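Local coordinates for chitinase A (Equisetum arvense, PDB 5BUM) that hydrolyses chitin with a family 18 catalytic domain absent here, this construct being its carbohydrate-binding LysM domain, at the interface of chains A and B. Residues are numbered along the deposited sequence; one frame, centred on the assembly and turned at random. Chains: chain A/B, Chitinase A.

The interface of chains A and B. Residues chain A 36, 39, 41, 44; chain B 39, 41-42, 44.
The backbones of A:Gln36, A:Gln41 and A:Gln44 face those of B:Gln41, B:Ile42 and B:Gln44 in extended loop conformations, with A:Asn39 ending the 3-10 helix 37-39 and B:Asn39 in a tighter loop turn. The same stretch of two LysM domains meets itself, though not about an exact two-fold, and the pairing may belong to the crystal. B:Gln41 reaches into the chain A surface, bent at chi2 (-40°), which turns its amide between the side chains of A:Gln36 and A:Asn39. It lies roughly perpendicular to A:Gln36, the amide planes 74° apart. Its NE2 is set close without a bond, 3.1 Å from A:Gln36 NE2, donor facing donor, and 2.9 Å from A:Asn39 OD1, toward which no N-H points. Its OE1 takes up a water 2.6 Å away that also meets the backbone N and O of A:Gln36 and NE2 of A:Gln44, tying two side chains to one main chain. A:Gln44, its chain stretched out past CG, uses the same NE2 to donate to the backbone O of B:Ile42 at 2.9 Å. Its OE1 is engaged by A:Gln41 N, which fixes the amide's rotation. B:Gln44 repeats that brace, OE1 to B:Gln41 N. CG of A:Gln41 lies 3.7 Å from CG of B:Gln41. The nearly coplanar amides of A:Gln36 and B:Asn39 join by a strongly bent bond, 124° at H, B:Asn39 ND2 donating to an in-plane lone pair of A:Gln36 OE1 at 2.8 Å.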
ATOM      1  N   GLN A  36       5.467  -0.775   7.058  1.00 33.21           N
ATOM      2  CA  GLN A  36       6.916  -0.663   7.165  1.00 32.58           C
ATOM      3  C   GLN A  36       7.316   0.783   7.021  1.00 32.73           C
ATOM      4  O   GLN A  36       7.473   1.327   5.870  1.00 27.28           O
ATOM      5  CB  GLN A  36       7.634  -1.459   6.080  1.00 36.10           C
ATOM      6  CG  GLN A  36       7.491  -2.984   6.189  1.00 38.71           C
ATOM      7  CD  GLN A  36       8.036  -3.716   4.940  1.00 40.56           C
ATOM      8  OE1 GLN A  36       7.579  -4.806   4.623  1.00 46.08           O
ATOM      9  NE2 GLN A  36       8.984  -3.107   4.227  1.00 38.17           N
ATOM     10  N   ASN A  39       9.954   2.361   4.726  1.00 41.73           N
ATOM     11  CA  ASN A  39       9.740   1.931   3.362  1.00 43.32           C
ATOM     12  C   ASN A  39       8.348   2.291   2.859  1.00 41.32           C
ATOM     13  O   ASN A  39       7.624   1.455   2.304  1.00 37.58           O
ATOM     14  CB  ASN A  39       9.917   0.412   3.314  1.00 44.10           C
ATOM     15  CG  ASN A  39       9.902  -0.138   1.896  1.00 43.52           C
ATOM     16  OD1 ASN A  39       9.460  -1.271   1.687  1.00 46.38           O
ATOM     17  ND2 ASN A  39      10.382   0.652   0.922  1.00 38.10           N
ATOM     18  N   GLN A  41       5.730   4.083   0.457  1.00 38.66           N
ATOM     19  CA  GLN A  41       5.641   4.360  -0.994  1.00 40.31           C
ATOM     20  C   GLN A  41       4.750   5.584  -1.272  1.00 38.48           C
ATOM     21  O   GLN A  41       3.696   5.778  -0.622  1.00 35.83           O
ATOM     22  CB  GLN A  41       4.985   3.152  -1.681  1.00 43.19           C
ATOM     23  CG  GLN A  41       5.449   1.777  -1.195  1.00 42.92           C
ATOM     24  CD  GLN A  41       6.905   1.560  -1.491  1.00 47.55           C
ATOM     25  OE1 GLN A  41       7.662   1.107  -0.644  1.00 55.72           O
ATOM     26  NE2 GLN A  41       7.315   1.925  -2.682  1.00 45.37           N
ATOM     27  N   GLN A  44       0.833   5.525  -1.218  1.00 27.88           N
ATOM     28  CA  GLN A  44       0.412   4.428  -0.316  1.00 27.26           C
ATOM     29  C   GLN A  44      -0.685   4.977   0.587  1.00 27.60           C
ATOM     30  O   GLN A  44      -0.575   6.073   1.081  1.00 30.02           O
ATOM     31  CB  GLN A  44       1.628   3.987   0.488  1.00 28.71           C
ATOM     32  CG  GLN A  44       1.439   2.820   1.474  1.00 31.31           C
ATOM     33  CD  GLN A  44       2.751   2.476   2.175  1.00 29.76           C
ATOM     34  OE1 GLN A  44       3.775   3.131   1.931  1.00 33.06           O
ATOM     35  NE2 GLN A  44       2.727   1.472   3.054  1.00 29.39           N
TER
ATOM     36  N   ASN B  39       7.071  -8.823  -0.227  1.00 78.18           N
ATOM     37  CA  ASN B  39       7.190  -7.439   0.306  1.00 67.47           C
ATOM     38  C   ASN B  39       6.249  -6.351  -0.270  1.00 59.24           C
ATOM     39  O   ASN B  39       6.674  -5.282  -0.760  1.00 46.27           O
ATOM     40  CB  ASN B  39       8.634  -6.954   0.067  1.00 61.64           C
ATOM     41  CG  ASN B  39       9.038  -5.858   1.025  1.00 50.51           C
ATOM     42  OD1 ASN B  39       9.742  -4.923   0.664  1.00 45.45           O
ATOM     43  ND2 ASN B  39       8.577  -5.975   2.251  1.00 43.89           N
ATOM     44  N   GLN B  41       3.714  -3.482   0.124  1.00 47.29           N
ATOM     45  CA  GLN B  41       3.346  -2.551   1.168  1.00 48.39           C
ATOM     46  C   GLN B  41       1.825  -2.469   1.291  1.00 43.79           C
ATOM     47  O   GLN B  41       1.100  -2.342   0.297  1.00 42.35           O
ATOM     48  CB  GLN B  41       3.988  -1.176   0.913  1.00 51.08           C
ATOM     49  CG  GLN B  41       5.521  -1.142   1.043  1.00 53.07           C
ATOM     50  CD  GLN B  41       6.040  -1.991   2.205  1.00 57.14           C
ATOM     51  OE1 GLN B  41       5.526  -1.944   3.347  1.00 52.37           O
ATOM     52  NE2 GLN B  41       7.028  -2.822   1.898  1.00 56.65           N
ATOM     53  N   ILE B  42       1.343  -2.572   2.519  1.00 40.45           N
ATOM     54  CA  ILE B  42      -0.050  -2.303   2.782  1.00 40.58           C
ATOM     55  C   ILE B  42      -0.452  -0.888   2.309  1.00 40.44           C
ATOM     56  O   ILE B  42       0.225   0.109   2.641  1.00 38.13           O
ATOM     57  CB  ILE B  42      -0.406  -2.464   4.255  1.00 41.79           C
ATOM     58  CG1 ILE B  42      -1.901  -2.194   4.407  1.00 41.70           C
ATOM     59  CG2 ILE B  42       0.430  -1.533   5.141  1.00 42.25           C
ATOM     60  CD1 ILE B  42      -2.528  -3.007   5.508  1.00 45.82           C
ATOM     61  N   GLN B  44      -0.271   0.059  -0.826  1.00 33.09           N
ATOM     62  CA  GLN B  44       0.471   0.346  -2.069  1.00 34.39           C
ATOM     63  C   GLN B  44      -0.477   0.357  -3.265  1.00 32.65           C
ATOM     64  O   GLN B  44      -1.443  -0.427  -3.355  1.00 31.01           O
ATOM     65  CB  GLN B  44       1.567  -0.735  -2.306  1.00 38.50           C
ATOM     66  CG  GLN B  44       2.586  -0.357  -3.389  1.00 42.74           C
ATOM     67  CD  GLN B  44       3.734  -1.362  -3.550  1.00 44.13           C
ATOM     68  OE1 GLN B  44       3.931  -2.275  -2.730  1.00 43.30           O
ATOM     69  NE2 GLN B  44       4.501  -1.189  -4.627  1.00 41.83           N
TER
HETATM   70  O   HOH W   1       4.973   0.290   4.546  1.00 29.61           O